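Local structure of isochorismatase family protein (Enterococcus faecalis, 2A67) at residues V29-V33 and T132-S137; I47-E53 and D76-T82. The protein belongs to the isochorismatase family and is probably a hydrolase, although its substrate and precise reaction are unknown. All coordinates share one frame; numbering follows the deposited sequence.

Contact 1 of 2, residues V29-V33 and T132-S137; sequences VLDKV and TPKTTS
The ammonium group of Lys-32 reaches from the helix to the carbonyl of Pro-133, NZ to O 2.7 Å, in the one hydrogen bond that joins the two segments. NZ comes from above the carbonyl plane, 46° out of it, and so misses the lone-pair direction. CG leaves anti to the backbone N (chi1 -171°), and bends at chi2, chi3 and chi4 then curl the chain along the turn 132-135 until its tip meets the oxygen. On the way the aliphatic part crosses Thr-135 at about a right angle, with Lys-32 CG 3.5 Å from Thr-135 CG2, and the methyl CG2 of Thr-132 touches the same CG. Thr-135 is held in this pose by its hydroxyl, since OG1 donates to Thr-132 O at 2.6 Å in the carbonyl plane and closes the turn. The hydroxyl of Thr-132 instead meets Glu-105. One turn back on the helix, Val-29 sets its two methyls against backbone: CG2 lies 3.7 Å from Lys-134 O, while CG1 rests near the carbonyl carbon of Thr-135. Val-33 CG2 adds a looser touch on Thr-135 CB and also packs against Ala-107. The helix thus meets the end of strand 128-137 mainly through methyls and lysine methylenes set against methyls and backbone, and one charged hydrogen bond from the partly exposed Lys-32 fixes where the loop's carbonyl lies against the helix.

Contact 2 of 2, residues I47-E53 and D76-T82; sequences IIFVQHE and DFFIRKT
Strands 47-52 and 77-81 run parallel, their axes 4.6 Å apart and inclined at 24°, and backbone hydrogen bonds from Phe-77 N to Ile-47 O through Glu-53 N to Lys-81 O join them. On one face Ile-48 CG2 meets Ile-79 CG1 at 3.6 Å, and Val-50 CG1 presses on Lys-81 CD at 3.4 Å, tighter than usual for two carbons. Lys-81 stands with CG between its backbone N and carbonyl carbon (chi1 77°), which directs its methylenes across Val-50; the bend at chi4 then turns NZ beside His-52 CD2, toward a salt bridge with Asp-11 and a hydrogen bond to His-83 O. On the other face the rings of Phe-49 and Phe-78 lie side by side, planes only 14° apart but slid so far that they barely overlap; CD1 of Phe-49 meets CE1 of Phe-78 at 3.7 Å. The carboxylate of Asp-76 sits at the edge of the Phe-49 ring, its OD2 3.4 Å from CE1, and is itself engaged by Arg-41 and Gln-73 N. Where the strands end, Glu-53 and Arg-80 form a side-on, two-pronged salt bridge: NE to OE1 2.9 Å and NH2 to OE2 2.8 Å, both nearly straight; each carboxylate oxygen offers its syn lone pair and lies close to the guanidinium plane. A water bridges the carbonyls of Glu-53 and Thr-82. Strand 77-81 lies at one edge of the sheet within this chain, while 47-52 pairs on its other edge with strand 5-10. Helix 92-98 packs through Leu-95 on Ile-48, Phe-77 and Ile-79, whereas helix 26-42 lies against Ile-47 and Phe-49.

In the fold
Contacts 1 and 2 both reach one parallel sheet of order 77-81, 47-52, 5-10, 103-109, 128-137, 163-164, flanked by helices as expected of an isochorismatase-like alpha/beta fold. Their centres lie about 17 Å apart, on opposite sides of the chain's centre, and their nearest atoms are about 6 Å apart without touching. Helix 26-42, used by contact 1, is followed in the chain by strand 47-52 of contact 2, and both segments of contact 2 fall between those of contact 1 in the sequence. Contact 2 thus forms one margin of the sheet, while contact 1 ties the helix to strand 128-137, with strands 5-10 and 103-109 lying between it and strand 47-52, so helix 26-42 reaches across the sheet's middle.

Contact 1 of 2, residues V29-V33 and T132-S137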
loop_
_atom_site.group_PDB
_atom_site.type_symbol
_atom_site.label_atom_id
_atom_site.label_comp_id
_atom_site.label_asym_id
_atom_site.label_seq_id
_atom_site.Cartn_x
_atom_site.Cartn_y
_atom_site.Cartn_z
ATOM N N VAL D 29 -18.307 2.658 -13.739
ATOM C CA VAL D 29 -17.515 1.691 -12.981
ATOM C C VAL D 29 -18.411 0.482 -12.644
ATOM O O VAL D 29 -18.054 -0.661 -12.880
ATOM C CB VAL D 29 -16.906 2.338 -11.686
ATOM C CG1 VAL D 29 -16.422 1.267 -10.707
ATOM C CG2 VAL D 29 -15.782 3.264 -12.055
ATOM N N LEU D 30 -19.594 0.744 -12.095
ATOM C CA LEU D 30 -20.538 -0.324 -11.752
ATOM C C LEU D 30 -21.009 -1.146 -12.975
ATOM O O LEU D 30 -21.227 -2.345 -12.868
ATOM C CB LEU D 30 -21.716 0.252 -10.962
ATOM C CG LEU D 30 -21.399 1.040 -9.671
ATOM C CD1 LEU D 30 -22.715 1.719 -9.108
ATOM C CD2 LEU D 30 -20.681 0.239 -8.565
ATOM N N ASP D 31 -21.159 -0.497 -14.126
ATOM C CA ASP D 31 -21.503 -1.196 -15.353
ATOM C C ASP D 31 -20.372 -2.157 -15.747
ATOM O O ASP D 31 -20.637 -3.309 -16.095
ATOM C CB ASP D 31 -21.730 -0.202 -16.489
ATOM C CG ASP D 31 -23.030 0.539 -16.352
ATOM O OD1 ASP D 31 -23.980 -0.050 -15.755
ATOM O OD2 ASP D 31 -23.107 1.692 -16.871
ATOM N N LYS D 32 -19.130 -1.678 -15.655
ATOM C CA LYS D 32 -17.955 -2.503 -15.985
ATOM C C LYS D 32 -17.821 -3.656 -14.958
ATOM O O LYS D 32 -17.575 -4.797 -15.305
ATOM C CB LYS D 32 -16.711 -1.592 -16.077
ATOM C CG LYS D 32 -15.475 -2.252 -16.609
ATOM C CD LYS D 32 -15.247 -1.969 -18.120
ATOM C CE LYS D 32 -14.166 -0.836 -18.342
ATOM N NZ LYS D 32 -12.749 -1.314 -18.732
ATOM N N VAL D 33 -18.041 -3.363 -13.685
ATOM C CA VAL D 33 -18.028 -4.406 -12.638
ATOM C C VAL D 33 -19.126 -5.457 -12.839
ATOM O O VAL D 33 -18.861 -6.661 -12.733
ATOM C CB VAL D 33 -18.123 -3.781 -11.217
ATOM C CG1 VAL D 33 -18.522 -4.856 -10.159
ATOM C CG2 VAL D 33 -16.781 -3.099 -10.878
ATOM N N THR D 132 -9.347 -5.065 -14.039
ATOM C CA THR D 132 -9.961 -4.553 -15.269
ATOM C C THR D 132 -9.796 -3.035 -15.213
ATOM O O THR D 132 -10.137 -2.403 -14.197
ATOM C CB THR D 132 -11.455 -4.998 -15.358
ATOM O OG1 THR D 132 -11.498 -6.410 -15.556
ATOM C CG2 THR D 132 -12.225 -4.306 -16.489
ATOM N N PRO D 133 -9.295 -2.440 -16.298
ATOM C CA PRO D 133 -9.222 -0.989 -16.355
ATOM C C PRO D 133 -10.556 -0.311 -16.009
ATOM O O PRO D 133 -11.615 -0.863 -16.296
ATOM C CB PRO D 133 -8.863 -0.747 -17.847
ATOM C CG PRO D 133 -8.010 -1.933 -18.171
ATOM C CD PRO D 133 -8.787 -3.058 -17.545
ATOM N N LYS D 134 -10.495 0.883 -15.424
ATOM C CA LYS D 134 -11.681 1.676 -15.066
ATOM C C LYS D 134 -12.661 1.021 -14.110
ATOM O O LYS D 134 -13.890 1.084 -14.294
ATOM C CB LYS D 134 -12.381 2.202 -16.320
ATOM C CG LYS D 134 -11.419 2.971 -17.217
ATOM C CD LYS D 134 -12.085 3.413 -18.528
ATOM C CE LYS D 134 -11.511 4.767 -18.945
ATOM N NZ LYS D 134 -12.544 5.560 -19.731
ATOM N N THR D 135 -12.132 0.347 -13.081
ATOM C CA THR D 135 -13.040 -0.292 -12.140
ATOM C C THR D 135 -12.721 0.202 -10.702
ATOM O O THR D 135 -13.044 -0.447 -9.729
ATOM C CB THR D 135 -13.029 -1.858 -12.248
ATOM O OG1 THR D 135 -11.683 -2.313 -12.068
ATOM C CG2 THR D 135 -13.671 -2.368 -13.605
ATOM N N THR D 136 -12.030 1.330 -10.590
ATOM C CA THR D 136 -11.903 1.990 -9.260
ATOM C C THR D 136 -12.381 3.429 -9.357
ATOM O O THR D 136 -12.434 4.013 -10.442
ATOM C CB THR D 136 -10.464 1.964 -8.643
ATOM O OG1 THR D 136 -9.675 3.013 -9.207
ATOM C CG2 THR D 136 -9.767 0.655 -8.871
ATOM N N SER D 137 -12.740 4.009 -8.211
ATOM C CA SER D 137 -13.130 5.412 -8.219
ATOM C C SER D 137 -12.821 5.966 -6.834
ATOM O O SER D 137 -12.549 5.201 -5.897
ATOM C CB SER D 137 -14.611 5.554 -8.572
ATOM O OG SER D 137 -15.057 6.897 -8.440
#

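Contact 2 of 2, residues I47-E53 and D76-T82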
loop_
_atom_site.group_PDB
_atom_site.type_symbol
_atom_site.label_atom_id
_atom_site.label_comp_id
_atom_site.label_asym_id
_atom_site.label_seq_id
_atom_site.Cartn_x
_atom_site.Cartn_y
_atom_site.Cartn_z
ATOM N N ILE D 47 -17.063 -14.837 -6.363
ATOM C CA ILE D 47 -17.179 -13.398 -6.372
ATOM C C ILE D 47 -17.324 -13.012 -4.875
ATOM O O ILE D 47 -18.152 -13.588 -4.160
ATOM C CB ILE D 47 -18.424 -12.868 -7.123
ATOM C CG1 ILE D 47 -18.425 -13.362 -8.611
ATOM C CG2 ILE D 47 -18.541 -11.290 -6.867
ATOM C CD1 ILE D 47 -19.763 -13.230 -9.311
ATOM N N ILE D 48 -16.462 -12.118 -4.424
ATOM C CA ILE D 48 -16.345 -11.763 -2.986
ATOM C C ILE D 48 -16.532 -10.268 -2.852
ATOM O O ILE D 48 -15.728 -9.480 -3.377
ATOM C CB ILE D 48 -14.995 -12.148 -2.413
ATOM C CG1 ILE D 48 -14.694 -13.632 -2.663
ATOM C CG2 ILE D 48 -14.915 -11.834 -0.856
ATOM C CD1 ILE D 48 -13.195 -14.018 -2.598
ATOM N N PHE D 49 -17.591 -9.856 -2.142
ATOM C CA PHE D 49 -17.818 -8.455 -1.871
ATOM C C PHE D 49 -17.244 -8.123 -0.495
ATOM O O PHE D 49 -17.501 -8.842 0.488
ATOM C CB PHE D 49 -19.314 -8.147 -1.835
ATOM C CG PHE D 49 -19.979 -8.190 -3.168
ATOM C CD1 PHE D 49 -20.607 -9.360 -3.607
ATOM C CD2 PHE D 49 -19.990 -7.075 -3.987
ATOM C CE1 PHE D 49 -21.229 -9.402 -4.809
ATOM C CE2 PHE D 49 -20.631 -7.127 -5.226
ATOM C CZ PHE D 49 -21.241 -8.289 -5.622
ATOM N N VAL D 50 -16.476 -7.046 -0.418
ATOM C CA VAL D 50 -15.977 -6.548 0.889
ATOM C C VAL D 50 -16.808 -5.314 1.274
ATOM O O VAL D 50 -17.033 -4.423 0.461
ATOM C CB VAL D 50 -14.447 -6.250 0.856
ATOM C CG1 VAL D 50 -13.985 -5.702 2.215
ATOM C CG2 VAL D 50 -13.658 -7.589 0.485
ATOM N N GLN D 51 -17.326 -5.322 2.493
ATOM C CA GLN D 51 -18.088 -4.196 3.015
ATOM C C GLN D 51 -17.448 -3.699 4.301
ATOM O O GLN D 51 -17.149 -4.476 5.226
ATOM C CB GLN D 51 -19.535 -4.609 3.267
ATOM C CG GLN D 51 -20.304 -4.893 1.976
ATOM C CD GLN D 51 -21.646 -5.501 2.230
ATOM O OE1 GLN D 51 -21.782 -6.720 2.272
ATOM N NE2 GLN D 51 -22.661 -4.657 2.440
ATOM N N HIS D 52 -17.212 -2.390 4.308
ATOM C CA HIS D 52 -16.603 -1.685 5.428
ATOM C C HIS D 52 -17.728 -1.348 6.427
ATOM O O HIS D 52 -18.888 -1.197 6.062
ATOM C CB HIS D 52 -15.901 -0.420 4.909
ATOM C CG HIS D 52 -14.960 0.189 5.896
ATOM N ND1 HIS D 52 -15.308 1.274 6.673
ATOM C CD2 HIS D 52 -13.703 -0.152 6.270
ATOM C CE1 HIS D 52 -14.295 1.604 7.454
ATOM N NE2 HIS D 52 -13.313 0.755 7.239
ATOM N N GLU D 53 -17.384 -1.317 7.691
ATOM C CA GLU D 53 -18.350 -0.912 8.740
ATOM C C GLU D 53 -17.609 -0.007 9.701
ATOM O O GLU D 53 -16.460 -0.278 10.044
ATOM C CB GLU D 53 -18.929 -2.146 9.442
ATOM C CG GLU D 53 -17.943 -3.032 10.245
ATOM C CD GLU D 53 -18.556 -4.357 10.636
ATOM O OE1 GLU D 53 -18.829 -5.176 9.746
ATOM O OE2 GLU D 53 -18.823 -4.605 11.836
ATOM N N ASP D 76 -22.696 -15.549 -3.765
ATOM C CA ASP D 76 -21.503 -14.750 -3.512
ATOM C C ASP D 76 -21.016 -14.835 -2.056
ATOM O O ASP D 76 -21.719 -15.347 -1.175
ATOM C CB ASP D 76 -21.795 -13.315 -3.918
ATOM C CG ASP D 76 -22.283 -13.208 -5.363
ATOM O OD1 ASP D 76 -22.008 -14.118 -6.167
ATOM O OD2 ASP D 76 -22.906 -12.202 -5.718
ATOM N N PHE D 77 -19.788 -14.383 -1.839
ATOM C CA PHE D 77 -19.149 -14.395 -0.523
ATOM C C PHE D 77 -19.093 -12.955 -0.077
ATOM O O PHE D 77 -19.092 -12.044 -0.920
ATOM C CB PHE D 77 -17.737 -14.993 -0.586
ATOM C CG PHE D 77 -17.716 -16.464 -1.007
ATOM C CD1 PHE D 77 -18.181 -17.465 -0.134
ATOM C CD2 PHE D 77 -17.267 -16.835 -2.263
ATOM C CE1 PHE D 77 -18.175 -18.844 -0.523
ATOM C CE2 PHE D 77 -17.265 -18.210 -2.672
ATOM C CZ PHE D 77 -17.730 -19.209 -1.789
ATOM N N PHE D 78 -19.108 -12.748 1.239
ATOM C CA PHE D 78 -19.158 -11.400 1.802
ATOM C C PHE D 78 -18.173 -11.358 2.951
ATOM O O PHE D 78 -18.169 -12.256 3.826
ATOM C CB PHE D 78 -20.592 -11.074 2.295
ATOM C CG PHE D 78 -21.599 -11.053 1.173
ATOM C CD1 PHE D 78 -21.800 -9.908 0.447
ATOM C CD2 PHE D 78 -22.296 -12.216 0.810
ATOM C CE1 PHE D 78 -22.731 -9.890 -0.610
ATOM C CE2 PHE D 78 -23.217 -12.216 -0.256
ATOM C CZ PHE D 78 -23.416 -11.048 -0.966
ATOM N N ILE D 79 -17.326 -10.329 2.929
ATOM C CA ILE D 79 -16.355 -10.140 3.989
ATOM C C ILE D 79 -16.665 -8.830 4.710
ATOM O O ILE D 79 -16.822 -7.822 4.042
ATOM C CB ILE D 79 -14.940 -10.056 3.389
ATOM C CG1 ILE D 79 -14.613 -11.389 2.665
ATOM C CG2 ILE D 79 -13.865 -9.771 4.458
ATOM C CD1 ILE D 79 -14.296 -12.496 3.630
ATOM N N ARG D 80 -16.688 -8.853 6.037
ATOM C CA ARG D 80 -16.823 -7.635 6.857
ATOM C C ARG D 80 -15.424 -7.120 7.176
ATOM O O ARG D 80 -14.607 -7.894 7.674
ATOM C CB ARG D 80 -17.470 -7.967 8.239
ATOM C CG ARG D 80 -18.866 -8.563 8.137
ATOM C CD ARG D 80 -19.419 -8.980 9.466
ATOM N NE ARG D 80 -19.483 -7.899 10.450
ATOM C CZ ARG D 80 -19.963 -8.083 11.659
ATOM N NH1 ARG D 80 -20.379 -9.297 11.978
ATOM N NH2 ARG D 80 -20.016 -7.075 12.562
ATOM N N LYS D 81 -15.172 -5.837 6.956
ATOM C CA LYS D 81 -13.904 -5.227 7.405
ATOM C C LYS D 81 -14.161 -3.917 8.157
ATOM O O LYS D 81 -15.171 -3.260 7.958
ATOM C CB LYS D 81 -12.947 -4.994 6.238
ATOM C CG LYS D 81 -13.256 -3.793 5.363
ATOM C CD LYS D 81 -12.184 -3.681 4.255
ATOM C CE LYS D 81 -12.435 -2.572 3.302
ATOM N NZ LYS D 81 -12.178 -1.244 3.980
ATOM N N THR D 82 -13.200 -3.568 9.002
ATOM C CA THR D 82 -13.208 -2.334 9.745
ATOM C C THR D 82 -12.043 -1.352 9.377
ATOM O O THR D 82 -12.134 -0.150 9.709
ATOM C CB THR D 82 -13.232 -2.666 11.238
ATOM O OG1 THR D 82 -12.047 -3.382 11.583
ATOM C CG2 THR D 82 -14.422 -3.571 11.559
HETATM O O HOH W 1 -14.423 0.514 11.230
#